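Local coordinates for N-acetylmuramoyl-L-alanine amidase (Mycobacteroides abscessus, PDB 7AGO), which probably hydrolyses the amide bond between N-acetylmuramic acid and L-alanine in cell-wall peptidoglycan, using a bound zinc ion, at residues 11-16 against 74-79; 101-106 against 178-183; 30-35 against 169-174. All coordinates share one frame; numbering follows the deposited sequence.

Contact 1: residues 11-16 against 74-79; sequences VLDPGH and AMTRGD. With ZN (zinc ion), chain D; ZGL (D-alpha-glutamine), chain B.
Arg-77 lies alongside the Pro-14 ring and closes on the turn that follows strand 9-14. Its CG stands between the backbone N and the carbonyl carbon (chi1 57°), and from there the chain runs straight out to NE, passing Pro-14 CG at 3.8 Å from Arg-77 CG. Pro-14 O lies at the edge of the guanidinium: Arg-77 NE gives it a nearly straight bond of 2.9 Å (165°), and NH2 adds weak bonds to the same oxygen and to Gly-15 O. Over one face lies the carbonyl of His-16, whose oxygen is bonded to Arg-90. Arg-77 NH1 donates to Asp-79 O over 3.0 Å and forms a salt bridge with Asp-80, which fixes the rotation of the group.

Thr-76 approaches Asp-13 at a slant, and Thr-76 OG1 donates to the anti side of Asp-13 OD1 over 2.6 Å, 20° out of the carboxylate plane. The same OD1 pairs with Arg-90. The backbones run parallel up to here, joined by Leu-12 N to Ala-74 O at 2.9 Å and Thr-76 N to Leu-12 O at 3.2 Å.

His-16 turns away from 74-79, its ND1 held by Thr-40 O and its NE2 bound to zinc at 2.1 Å. Arg-77 and Arg-90 share the turn's carbonyls, consistent with a firmly set approach to this zinc-binding histidine.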
ATOM      1  N   VAL A  11      10.552   3.072   0.538  1.00 15.05           N
ATOM      2  CA  VAL A  11       9.617   4.130   0.920  1.00 13.68           C
ATOM      3  C   VAL A  11       8.255   3.503   1.175  1.00 14.54           C
ATOM      4  O   VAL A  11       7.803   2.635   0.413  1.00 15.99           O
ATOM      5  CB  VAL A  11       9.502   5.252  -0.129  1.00 16.16           C
ATOM      6  CG1 VAL A  11       8.598   6.371   0.421  1.00 17.54           C
ATOM      7  CG2 VAL A  11      10.866   5.802  -0.472  1.00 16.45           C
ATOM      8  N   LEU A  12       7.608   3.944   2.255  1.00 14.33           N
ATOM      9  CA  LEU A  12       6.330   3.409   2.701  1.00 13.96           C
ATOM     10  C   LEU A  12       5.271   4.496   2.623  1.00 13.23           C
ATOM     11  O   LEU A  12       5.503   5.626   3.062  1.00 14.48           O
ATOM     12  CB  LEU A  12       6.433   2.885   4.135  1.00 15.19           C
ATOM     13  CG  LEU A  12       7.523   1.837   4.371  1.00 17.42           C
ATOM     14  CD1 LEU A  12       7.643   1.512   5.862  1.00 18.70           C
ATOM     15  CD2 LEU A  12       7.219   0.581   3.557  1.00 17.96           C
ATOM     16  N   ASP A  13       4.112   4.151   2.069  1.00 15.38           N
ATOM     17  CA  ASP A  13       3.013   5.104   1.897  1.00 12.99           C
ATOM     18  C   ASP A  13       1.800   4.610   2.668  1.00 14.06           C
ATOM     19  O   ASP A  13       1.078   3.725   2.182  1.00 15.62           O
ATOM     20  CB  ASP A  13       2.661   5.267   0.416  1.00 14.17           C
ATOM     21  CG  ASP A  13       1.383   6.048   0.206  1.00 15.43           C
ATOM     22  OD1 ASP A  13       1.190   7.047   0.936  1.00 16.53           O
ATOM     23  OD2 ASP A  13       0.580   5.676  -0.685  1.00 17.20           O
ATOM     24  N   PRO A  14       1.515   5.161   3.856  1.00 14.93           N
ATOM     25  CA  PRO A  14       0.238   4.866   4.517  1.00 12.82           C
ATOM     26  C   PRO A  14      -0.874   5.660   3.845  1.00 13.13           C
ATOM     27  O   PRO A  14      -0.917   6.887   3.927  1.00 16.51           O
ATOM     28  CB  PRO A  14       0.483   5.328   5.965  1.00 16.04           C
ATOM     29  CG  PRO A  14       1.667   6.267   5.924  1.00 16.44           C
ATOM     30  CD  PRO A  14       2.275   6.226   4.533  1.00 16.32           C
ATOM     31  N   GLY A  15      -1.775   4.943   3.178  1.00 12.76           N
ATOM     32  CA  GLY A  15      -2.742   5.600   2.314  1.00 13.75           C
ATOM     33  C   GLY A  15      -3.645   6.560   3.066  1.00 20.58           C
ATOM     34  O   GLY A  15      -3.990   6.347   4.229  1.00 17.21           O
ATOM     35  N   HIS A  16      -4.039   7.624   2.357  1.00 13.67           N
ATOM     36  CA  HIS A  16      -4.962   8.676   2.793  1.00 12.96           C
ATOM     37  C   HIS A  16      -4.361   9.581   3.863  1.00 17.06           C
ATOM     38  O   HIS A  16      -3.213   9.388   4.285  1.00 16.21           O
ATOM     39  CB  HIS A  16      -6.282   8.066   3.260  1.00 15.77           C
ATOM     40  CG  HIS A  16      -6.839   7.082   2.281  1.00 16.35           C
ATOM     41  ND1 HIS A  16      -7.482   7.464   1.119  1.00 16.67           N
ATOM     42  CD2 HIS A  16      -6.787   5.729   2.257  1.00 16.25           C
ATOM     43  CE1 HIS A  16      -7.817   6.382   0.433  1.00 14.32           C
ATOM     44  NE2 HIS A  16      -7.416   5.318   1.107  1.00 16.93           N
ATOM     45  N   ALA A  74      11.786   5.701   4.345  1.00 15.80           N
ATOM     46  CA  ALA A  74      11.096   6.985   4.412  1.00 14.31           C
ATOM     47  C   ALA A  74       9.601   6.728   4.315  1.00 16.97           C
ATOM     48  O   ALA A  74       9.168   5.632   3.943  1.00 15.07           O
ATOM     49  CB  ALA A  74      11.563   7.939   3.311  1.00 15.31           C
ATOM     50  N   MET A  75       8.816   7.754   4.662  1.00 17.45           N
ATOM     51  CA  MET A  75       7.363   7.720   4.585  1.00 13.79           C
ATOM     52  C   MET A  75       6.852   8.929   3.812  1.00 16.71           C
ATOM     53  O   MET A  75       7.531   9.954   3.693  1.00 15.97           O
ATOM     54  CB  MET A  75       6.713   7.708   5.979  1.00 15.75           C
ATOM     55  CG  MET A  75       7.143   6.530   6.851  1.00 20.91           C
ATOM     56  SD  MET A  75       6.263   6.487   8.428  1.00 23.27           S
ATOM     57  CE  MET A  75       6.670   8.092   9.134  1.00 25.57           C
ATOM     58  N   THR A  76       5.625   8.805   3.300  1.00 13.81           N
ATOM     59  CA  THR A  76       4.987   9.859   2.511  1.00 13.56           C
ATOM     60  C   THR A  76       4.151  10.820   3.344  1.00 13.14           C
ATOM     61  O   THR A  76       3.661  11.821   2.799  1.00 16.01           O
ATOM     62  CB  THR A  76       4.070   9.245   1.452  1.00 16.04           C
ATOM     63  OG1 THR A  76       3.143   8.375   2.118  1.00 15.32           O
ATOM     64  CG2 THR A  76       4.880   8.440   0.428  1.00 13.63           C
ATOM     65  N   ARG A  77       3.926  10.528   4.624  1.00 15.14           N
ATOM     66  CA  ARG A  77       3.315  11.515   5.504  1.00 15.24           C
ATOM     67  C   ARG A  77       3.888  11.361   6.905  1.00 15.98           C
ATOM     68  O   ARG A  77       4.526  10.355   7.229  1.00 16.83           O
ATOM     69  CB  ARG A  77       1.784  11.407   5.526  1.00 20.29           C
ATOM     70  CG  ARG A  77       1.226  10.060   5.934  1.00 17.97           C
ATOM     71  CD  ARG A  77      -0.275  10.193   6.097  1.00 15.89           C
ATOM     72  NE  ARG A  77      -1.031   8.939   6.035  1.00 16.81           N
ATOM     73  CZ  ARG A  77      -1.879   8.522   6.969  1.00 14.79           C
ATOM     74  NH1 ARG A  77      -2.041   9.224   8.094  1.00 17.25           N
ATOM     75  NH2 ARG A  77      -2.575   7.399   6.780  1.00 13.62           N
ATOM     76  N   GLY A  78       3.654  12.385   7.730  1.00 13.42           N
ATOM     77  CA  GLY A  78       4.305  12.486   9.027  1.00 13.89           C
ATOM     78  C   GLY A  78       3.358  12.486  10.212  1.00 16.27           C
ATOM     79  O   GLY A  78       3.789  12.694  11.348  1.00 18.18           O
ATOM     80  N   ASP A  79       2.070  12.271   9.969  1.00 15.07           N
ATOM     81  CA  ASP A  79       1.097  12.288  11.053  1.00 12.69           C
ATOM     82  C   ASP A  79      -0.172  11.592  10.594  1.00 13.51           C
ATOM     83  O   ASP A  79      -0.349  11.278   9.414  1.00 14.81           O
ATOM     84  CB  ASP A  79       0.765  13.717  11.498  1.00 16.44           C
ATOM     85  CG  ASP A  79       0.050  14.506  10.411  1.00 17.59           C
ATOM     86  OD1 ASP A  79      -1.124  14.196  10.111  1.00 17.84           O
ATOM     87  OD2 ASP A  79       0.680  15.424   9.846  1.00 18.23           O
TER
HETATM   88 ZN    ZN D 303      -7.404   3.332   0.513  0.77 13.01          ZN
HETATM   89  CD  ZGL B 301      -6.705   7.366  -3.153  0.93 42.15           C
HETATM   90  N   ZGL B 301      -7.343   5.042  -3.704  0.93 42.75           N
HETATM   91  O2  ZGL B 301      -6.035   6.921  -2.220  0.93 37.62           O
HETATM   92  N1  ZGL B 301      -6.943   8.658  -3.344  0.93 30.71           N
HETATM   93  CA  ZGL B 301      -7.325   6.428  -4.183  0.93 37.58           C
HETATM   94  CB  ZGL B 301      -6.600   6.588  -5.525  0.93 32.15           C
HETATM   95  C   ZGL B 301      -4.295   6.531  -6.674  0.93 16.85           C
HETATM   96  CG  ZGL B 301      -5.105   6.362  -5.399  0.93 26.37           C
HETATM   97  OXT ZGL B 301      -4.894   6.812  -7.744  0.93 22.41           O
HETATM   98  O   ZGL B 301      -3.069   6.388  -6.591  0.93 17.80           O
HETATM   99  O   HOH W   1      -8.478   1.604  -0.030  1.00 17.97           O

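Contact 2: residues 101-106 against 178-183; sequences AVVSIH and VLVELG. With ZN (zinc ion), chain D; ALA (alanine), chain C.
Leu-179 pushes its branched end into a notch on strand 101-108 bounded by Ser-104 and His-106. With CG anti to the backbone N (chi1 -171°), the branch point, Leu-179 CG, comes to 3.6 Å from both Ser-104 OG and His-106 CD2; Leu-179 CD2 meets the imidazole obliquely and CD1 lies nearest its CD2-NE2 side. Ser-104 OG in turn lies at the edge of that ring, in its plane, and bonds to Asp-13.

Farther along, Glu-181 folds back at chi2 (-83°), laying its carboxylate against the base of His-106, with Glu-181 OE1 3.3 Å from His-106 CB; the carboxylate and ring planes are 56° apart. The methyl of the bound alanine packs between these groups: its CB sits over one face of the His-106 ring, offset toward the rim, 3.3 Å from Glu-181 OE2 and 3.9 Å from Leu-179 CD1. His-106 ND1 binds zinc at 2.1 Å, with His-16 and Glu-51 completing the protein ligands, and the metal-bound water donates to Glu-181 OE2, an arrangement consistent with a carboxylate that assists hydrolysis in a zinc amidase.

On the face carrying Val-103, Ile-105, Val-178 and Val-180, branched residues fit together. Val-103 CG2 meets Val-178 CG2 at 4.3 Å, Ile-105 lies side by side with Val-180, and from the end of the pair Leu-182 CD1 reaches Ile-105 CG2 at 3.8 Å. Five backbone hydrogen bonds, from Val-178 N to Val-102 O through Leu-182 N to His-106 O, keep the strands in parallel register.

The pair occupies the middle of the mixed sheet, between strand 9-14 and the antiparallel strand 118-122. Helix 51-68 covers Ile-105 and Leu-182, helix 132-147 packs on Val-103, Val-178 and Val-180, and helix 197-216 reaches Val-103 and Leu-182.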
ATOM      1  N   ALA A 101      12.526  -0.193  -3.515  1.00 18.69           N
ATOM      2  CA  ALA A 101      11.160  -0.697  -3.509  1.00 16.77           C
ATOM      3  C   ALA A 101      10.271   0.298  -2.780  1.00 16.25           C
ATOM      4  O   ALA A 101      10.716   0.990  -1.861  1.00 16.86           O
ATOM      5  CB  ALA A 101      11.072  -2.082  -2.849  1.00 16.90           C
ATOM      6  N   VAL A 102       9.008   0.358  -3.201  1.00 15.87           N
ATOM      7  CA  VAL A 102       8.009   1.237  -2.602  1.00 15.21           C
ATOM      8  C   VAL A 102       6.773   0.406  -2.289  1.00 14.74           C
ATOM      9  O   VAL A 102       6.299  -0.346  -3.145  1.00 15.03           O
ATOM     10  CB  VAL A 102       7.647   2.401  -3.545  1.00 19.39           C
ATOM     11  CG1 VAL A 102       6.574   3.281  -2.918  1.00 18.55           C
ATOM     12  CG2 VAL A 102       8.882   3.227  -3.863  1.00 15.65           C
ATOM     13  N   VAL A 103       6.235   0.546  -1.080  1.00 16.48           N
ATOM     14  CA  VAL A 103       5.016  -0.167  -0.715  1.00 14.17           C
ATOM     15  C   VAL A 103       3.998   0.834  -0.203  1.00 13.89           C
ATOM     16  O   VAL A 103       4.273   1.564   0.759  1.00 14.55           O
ATOM     17  CB  VAL A 103       5.267  -1.259   0.339  1.00 14.58           C
ATOM     18  CG1 VAL A 103       3.955  -1.897   0.746  1.00 17.59           C
ATOM     19  CG2 VAL A 103       6.219  -2.308  -0.210  1.00 15.29           C
ATOM     20  N   SER A 104       2.826   0.849  -0.831  1.00 15.66           N
ATOM     21  CA  SER A 104       1.680   1.627  -0.379  1.00 15.02           C
ATOM     22  C   SER A 104       0.710   0.698   0.347  1.00 14.65           C
ATOM     23  O   SER A 104       0.448  -0.414  -0.116  1.00 16.86           O
ATOM     24  CB  SER A 104       0.992   2.296  -1.573  1.00 16.42           C
ATOM     25  OG  SER A 104      -0.123   3.070  -1.166  1.00 18.07           O
ATOM     26  N   ILE A 105       0.193   1.150   1.491  1.00 15.01           N
ATOM     27  CA  ILE A 105      -0.658   0.325   2.342  1.00 13.07           C
ATOM     28  C   ILE A 105      -2.045   0.943   2.402  1.00 14.27           C
ATOM     29  O   ILE A 105      -2.194   2.120   2.759  1.00 14.55           O
ATOM     30  CB  ILE A 105      -0.074   0.173   3.761  1.00 15.15           C
ATOM     31  CG1 ILE A 105       1.261  -0.575   3.709  1.00 15.94           C
ATOM     32  CG2 ILE A 105      -1.069  -0.533   4.672  1.00 15.24           C
ATOM     33  CD1 ILE A 105       1.152  -2.005   3.149  1.00 16.00           C
ATOM     34  N   HIS A 106      -3.056   0.133   2.088  1.00 12.97           N
ATOM     35  CA  HIS A 106      -4.447   0.559   2.097  1.00 14.91           C
ATOM     36  C   HIS A 106      -5.278  -0.528   2.765  1.00 17.46           C
ATOM     37  O   HIS A 106      -4.806  -1.643   2.998  1.00 14.91           O
ATOM     38  CB  HIS A 106      -4.956   0.817   0.664  1.00 15.23           C
ATOM     39  CG  HIS A 106      -4.522   2.132   0.087  1.00 14.98           C
ATOM     40  ND1 HIS A 106      -5.400   3.175  -0.115  1.00 15.98           N
ATOM     41  CD2 HIS A 106      -3.311   2.576  -0.330  1.00 15.70           C
ATOM     42  CE1 HIS A 106      -4.748   4.208  -0.621  1.00 18.52           C
ATOM     43  NE2 HIS A 106      -3.479   3.870  -0.764  1.00 13.97           N
ATOM     44  N   VAL A 178       4.236  -1.609  -5.230  1.00 14.89           N
ATOM     45  CA  VAL A 178       2.940  -2.268  -5.139  1.00 17.44           C
ATOM     46  C   VAL A 178       2.083  -1.503  -4.144  1.00 15.81           C
ATOM     47  O   VAL A 178       2.591  -0.843  -3.230  1.00 14.55           O
ATOM     48  CB  VAL A 178       3.048  -3.752  -4.721  1.00 15.42           C
ATOM     49  CG1 VAL A 178       3.826  -4.549  -5.766  1.00 16.36           C
ATOM     50  CG2 VAL A 178       3.715  -3.884  -3.339  1.00 17.95           C
ATOM     51  N   LEU A 179       0.770  -1.577  -4.341  1.00 15.58           N
ATOM     52  CA  LEU A 179      -0.200  -1.030  -3.395  1.00 14.71           C
ATOM     53  C   LEU A 179      -0.942  -2.231  -2.828  1.00 17.89           C
ATOM     54  O   LEU A 179      -1.684  -2.905  -3.553  1.00 17.22           O
ATOM     55  CB  LEU A 179      -1.151  -0.041  -4.074  1.00 14.62           C
ATOM     56  CG  LEU A 179      -2.103   0.787  -3.193  1.00 14.60           C
ATOM     57  CD1 LEU A 179      -2.690   1.973  -3.977  1.00 14.67           C
ATOM     58  CD2 LEU A 179      -3.234  -0.075  -2.625  1.00 18.03           C
ATOM     59  N   VAL A 180      -0.742  -2.499  -1.539  1.00 13.96           N
ATOM     60  CA  VAL A 180      -1.330  -3.661  -0.886  1.00 12.96           C
ATOM     61  C   VAL A 180      -2.588  -3.211  -0.161  1.00 16.56           C
ATOM     62  O   VAL A 180      -2.517  -2.400   0.768  1.00 15.95           O
ATOM     63  CB  VAL A 180      -0.347  -4.327   0.090  1.00 14.58           C
ATOM     64  CG1 VAL A 180      -0.979  -5.567   0.696  1.00 15.90           C
ATOM     65  CG2 VAL A 180       0.946  -4.708  -0.622  1.00 17.01           C
ATOM     66  N   GLU A 181      -3.739  -3.718  -0.605  1.00 15.14           N
ATOM     67  CA  GLU A 181      -4.987  -3.627   0.146  1.00 15.79           C
ATOM     68  C   GLU A 181      -5.017  -4.820   1.094  1.00 16.92           C
ATOM     69  O   GLU A 181      -5.170  -5.963   0.650  1.00 16.96           O
ATOM     70  CB  GLU A 181      -6.185  -3.641  -0.802  1.00 14.34           C
ATOM     71  CG  GLU A 181      -6.325  -2.386  -1.680  1.00 14.76           C
ATOM     72  CD  GLU A 181      -7.024  -1.263  -0.956  1.00 21.28           C
ATOM     73  OE1 GLU A 181      -7.330  -1.461   0.242  1.00 19.29           O
ATOM     74  OE2 GLU A 181      -7.266  -0.190  -1.573  1.00 21.18           O
ATOM     75  N   LEU A 182      -4.827  -4.572   2.397  1.00 15.37           N
ATOM     76  CA  LEU A 182      -4.557  -5.694   3.289  1.00 16.94           C
ATOM     77  C   LEU A 182      -5.811  -6.480   3.641  1.00 16.64           C
ATOM     78  O   LEU A 182      -5.696  -7.632   4.075  1.00 17.43           O
ATOM     79  CB  LEU A 182      -3.865  -5.213   4.569  1.00 14.24           C
ATOM     80  CG  LEU A 182      -2.375  -4.908   4.399  1.00 17.56           C
ATOM     81  CD1 LEU A 182      -1.822  -4.119   5.587  1.00 14.21           C
ATOM     82  CD2 LEU A 182      -1.603  -6.231   4.243  1.00 15.81           C
ATOM     83  N   GLY A 183      -6.988  -5.886   3.480  1.00 16.06           N
ATOM     84  CA  GLY A 183      -8.230  -6.584   3.779  1.00 15.56           C
ATOM     85  C   GLY A 183      -9.414  -5.669   3.556  1.00 16.07           C
ATOM     86  O   GLY A 183      -9.271  -4.527   3.103  1.00 16.60           O
TER
HETATM   87 ZN    ZN D 303      -7.404   3.332   0.513  0.77 13.01          ZN
HETATM   88  N   ALA C 302      -9.077   1.880  -4.212  0.93 47.29           N
HETATM   89  CA  ALA C 302      -7.971   2.695  -3.716  0.93 44.91           C
HETATM   90  C   ALA C 302      -7.989   4.079  -4.361  0.93 44.77           C
HETATM   91  O   ALA C 302      -8.655   4.274  -5.383  0.93 36.56           O
HETATM   92  CB  ALA C 302      -6.639   1.998  -3.976  0.93 42.10           C
HETATM   93  O   HOH W   1      -8.478   1.604  -0.030  1.00 17.97           O

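Contact 3: residues 30-35 against 169-174; sequences DGRGGT and GLNLAQ. With ZGL (D-alpha-glutamine), chain B.
Asn-171 OD1 is gripped by the guanidinium of Arg-32, with a bond of 3.0 Å from NH2 and a weak one of 3.2 Å from NE. The oxygen sits at the edge of the guanidinium, but the approach is not matched on the amide side: NH2 comes from above the carbonyl plane, 46° out of it, and the two flat groups stand 79° apart. The other end of the amide is better aligned. Asn-171 ND2 donates to Asp-30 O over 2.9 Å with the acceptor in the amide plane, and it also bonds to Ser-165 O. Donating at one end and accepting at the other, the amide is fixed in its rotation. Arg-32 bends at chi3 (-73°) to bring its head across the asparagine, and its NH1 is tied to Pro-124 O.

The loop 30-35 is shaped from within by Asp-30. Asp-30 OD1 accepts from Arg-32 N at 2.8 Å, forming an Asx turn, and from Gly-34 N at 2.9 Å, the two donors arriving from opposite faces of the carboxylate. Gly-31 presents its bare backbone to the helix end, where Leu-172 CD2 rests 3.6 Å from Gly-31 CA.

At the start of the second segment, Gly-169 N donates to O of the bound D-alpha-glutamine over 2.7 Å, so the segment that meets the loop also lines the ligand site. The contact joins the hairpin of strands 27-29 and 35-37 to the end of helix 168-171. Ser-122 of strand 118-122 touches both Arg-32 and Asn-171, helix 87-96 packs on Leu-172, and Leu-170 rests on strand 177-184.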
ATOM      1  N   ASP A  30      -2.817  11.984 -13.667  1.00 19.62           N
ATOM      2  CA  ASP A  30      -2.858  10.619 -13.150  1.00 17.81           C
ATOM      3  C   ASP A  30      -1.800   9.702 -13.753  1.00 20.20           C
ATOM      4  O   ASP A  30      -1.787   8.501 -13.441  1.00 19.18           O
ATOM      5  CB  ASP A  30      -4.262  10.016 -13.327  1.00 16.40           C
ATOM      6  CG  ASP A  30      -4.620   9.694 -14.774  1.00 21.78           C
ATOM      7  OD1 ASP A  30      -3.785   9.823 -15.691  1.00 20.31           O
ATOM      8  OD2 ASP A  30      -5.782   9.302 -14.990  1.00 22.01           O
ATOM      9  N   GLY A  31      -0.901  10.242 -14.577  1.00 18.00           N
ATOM     10  CA  GLY A  31       0.164   9.471 -15.178  1.00 18.76           C
ATOM     11  C   GLY A  31      -0.238   8.636 -16.370  1.00 25.11           C
ATOM     12  O   GLY A  31       0.626   7.971 -16.957  1.00 21.95           O
ATOM     13  N   ARG A  32      -1.511   8.636 -16.750  1.00 19.23           N
ATOM     14  CA  ARG A  32      -1.977   7.803 -17.859  1.00 18.70           C
ATOM     15  C   ARG A  32      -3.044   8.547 -18.657  1.00 20.32           C
ATOM     16  O   ARG A  32      -4.132   8.031 -18.929  1.00 20.70           O
ATOM     17  CB  ARG A  32      -2.492   6.463 -17.338  1.00 22.52           C
ATOM     18  CG  ARG A  32      -2.384   5.343 -18.350  1.00 21.79           C
ATOM     19  CD  ARG A  32      -3.054   4.089 -17.833  1.00 20.42           C
ATOM     20  NE  ARG A  32      -2.302   3.407 -16.779  1.00 19.00           N
ATOM     21  CZ  ARG A  32      -1.464   2.391 -16.996  1.00 19.74           C
ATOM     22  NH1 ARG A  32      -1.247   1.966 -18.240  1.00 22.42           N
ATOM     23  NH2 ARG A  32      -0.838   1.799 -15.977  1.00 19.33           N
ATOM     24  N   GLY A  33      -2.737   9.796 -19.021  1.00 19.02           N
ATOM     25  CA  GLY A  33      -3.567  10.569 -19.925  1.00 20.68           C
ATOM     26  C   GLY A  33      -4.722  11.308 -19.290  1.00 19.96           C
ATOM     27  O   GLY A  33      -5.411  12.064 -19.991  1.00 21.07           O
ATOM     28  N   GLY A  34      -4.973  11.113 -17.998  1.00 17.95           N
ATOM     29  CA  GLY A  34      -6.132  11.722 -17.373  1.00 17.91           C
ATOM     30  C   GLY A  34      -5.812  12.482 -16.102  1.00 17.67           C
ATOM     31  O   GLY A  34      -4.647  12.788 -15.825  1.00 17.39           O
ATOM     32  N   THR A  35      -6.849  12.824 -15.340  1.00 20.05           N
ATOM     33  CA  THR A  35      -6.673  13.433 -14.026  1.00 19.62           C
ATOM     34  C   THR A  35      -7.615  12.751 -13.050  1.00 23.08           C
ATOM     35  O   THR A  35      -8.629  12.168 -13.442  1.00 22.72           O
ATOM     36  CB  THR A  35      -6.949  14.950 -14.031  1.00 20.75           C
ATOM     37  OG1 THR A  35      -8.312  15.188 -14.388  1.00 26.54           O
ATOM     38  CG2 THR A  35      -6.053  15.669 -15.018  1.00 21.37           C
ATOM     39  N   GLY A 169      -0.888   6.689  -8.190  1.00 17.02           N
ATOM     40  CA  GLY A 169       0.279   6.308  -7.406  1.00 16.34           C
ATOM     41  C   GLY A 169       1.059   5.156  -8.004  1.00 18.91           C
ATOM     42  O   GLY A 169       2.262   5.021  -7.744  1.00 19.07           O
ATOM     43  N   LEU A 170       0.405   4.327  -8.810  1.00 14.55           N
ATOM     44  CA  LEU A 170       1.103   3.265  -9.521  1.00 14.89           C
ATOM     45  C   LEU A 170       1.614   3.736 -10.879  1.00 17.11           C
ATOM     46  O   LEU A 170       2.744   3.408 -11.266  1.00 18.11           O
ATOM     47  CB  LEU A 170       0.181   2.063  -9.705  1.00 14.51           C
ATOM     48  CG  LEU A 170      -0.311   1.436  -8.390  1.00 14.08           C
ATOM     49  CD1 LEU A 170      -1.089   0.142  -8.695  1.00 15.72           C
ATOM     50  CD2 LEU A 170       0.861   1.152  -7.462  1.00 16.55           C
ATOM     51  N   ASN A 171       0.792   4.493 -11.610  1.00 17.54           N
ATOM     52  CA  ASN A 171       1.190   4.985 -12.925  1.00 16.51           C
ATOM     53  C   ASN A 171       2.433   5.862 -12.850  1.00 18.34           C
ATOM     54  O   ASN A 171       3.253   5.860 -13.777  1.00 20.45           O
ATOM     55  CB  ASN A 171       0.046   5.786 -13.559  1.00 17.08           C
ATOM     56  CG  ASN A 171      -1.225   4.963 -13.713  1.00 18.12           C
ATOM     57  OD1 ASN A 171      -1.176   3.737 -13.767  1.00 18.75           O
ATOM     58  ND2 ASN A 171      -2.369   5.643 -13.803  1.00 16.68           N
ATOM     59  N   LEU A 172       2.590   6.616 -11.767  1.00 16.88           N
ATOM     60  CA  LEU A 172       3.668   7.595 -11.664  1.00 16.30           C
ATOM     61  C   LEU A 172       4.958   7.002 -11.111  1.00 17.18           C
ATOM     62  O   LEU A 172       5.966   7.719 -11.022  1.00 17.12           O
ATOM     63  CB  LEU A 172       3.216   8.767 -10.786  1.00 16.32           C
ATOM     64  CG  LEU A 172       2.086   9.608 -11.387  1.00 16.82           C
ATOM     65  CD1 LEU A 172       1.489  10.559 -10.343  1.00 16.74           C
ATOM     66  CD2 LEU A 172       2.566  10.404 -12.623  1.00 17.71           C
ATOM     67  N   ALA A 173       4.953   5.722 -10.739  1.00 17.74           N
ATOM     68  CA  ALA A 173       6.110   5.114 -10.091  1.00 15.78           C
ATOM     69  C   ALA A 173       7.293   5.013 -11.051  1.00 18.22           C
ATOM     70  O   ALA A 173       7.140   4.575 -12.195  1.00 19.67           O
ATOM     71  CB  ALA A 173       5.755   3.722  -9.569  1.00 18.59           C
ATOM     72  N   GLN A 174       8.481   5.407 -10.572  1.00 16.74           N
ATOM     73  CA  GLN A 174       9.730   5.230 -11.313  1.00 18.84           C
ATOM     74  C   GLN A 174      10.586   4.100 -10.755  1.00 20.34           C
ATOM     75  O   GLN A 174      11.712   3.890 -11.233  1.00 20.36           O
ATOM     76  CB  GLN A 174      10.539   6.539 -11.316  1.00 17.64           C
ATOM     77  CG  GLN A 174       9.833   7.710 -12.008  1.00 19.09           C
ATOM     78  CD  GLN A 174       9.561   7.432 -13.480  1.00 27.27           C
ATOM     79  OE1 GLN A 174      10.437   6.967 -14.206  1.00 29.04           O
ATOM     80  NE2 GLN A 174       8.334   7.699 -13.920  1.00 27.79           N
TER
HETATM   81  CD  ZGL B 301      -6.705   7.366  -3.153  0.93 42.15           C
HETATM   82  N   ZGL B 301      -7.343   5.042  -3.704  0.93 42.75           N
HETATM   83  O2  ZGL B 301      -6.035   6.921  -2.220  0.93 37.62           O
HETATM   84  N1  ZGL B 301      -6.943   8.658  -3.344  0.93 30.71           N
HETATM   85  CA  ZGL B 301      -7.325   6.428  -4.183  0.93 37.58           C
HETATM   86  CB  ZGL B 301      -6.600   6.588  -5.525  0.93 32.15           C
HETATM   87  C   ZGL B 301      -4.295   6.531  -6.674  0.93 16.85           C
HETATM   88  CG  ZGL B 301      -5.105   6.362  -5.399  0.93 26.37           C
HETATM   89  OXT ZGL B 301      -4.894   6.812  -7.744  0.93 22.41           O
HETATM   90  O   ZGL B 301      -3.069   6.388  -6.591  0.93 17.80           O

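In the fold
From the N terminus, residues 11-16 open contact 1, and residues 30-35 open contact 3 before the return to 74-79 closes the first loop. Contact 2 opens next at 101-106; 169-174 then closes contact 3, and 178-183 closes contact 2 last. Contact 3 therefore crosses both others, while contacts 1 and 2 follow in series. Contacts 1 and 2 share the zinc ion and lie in one sheet, where strands 9-14 and 101-108 are neighbours. Contact 3, its centre about 16 Å from that of contact 2, ties the outlying hairpin to helix 168-171, which is followed, after a short loop, by strand 177-184 and touches it through Leu-170 and Leu-179.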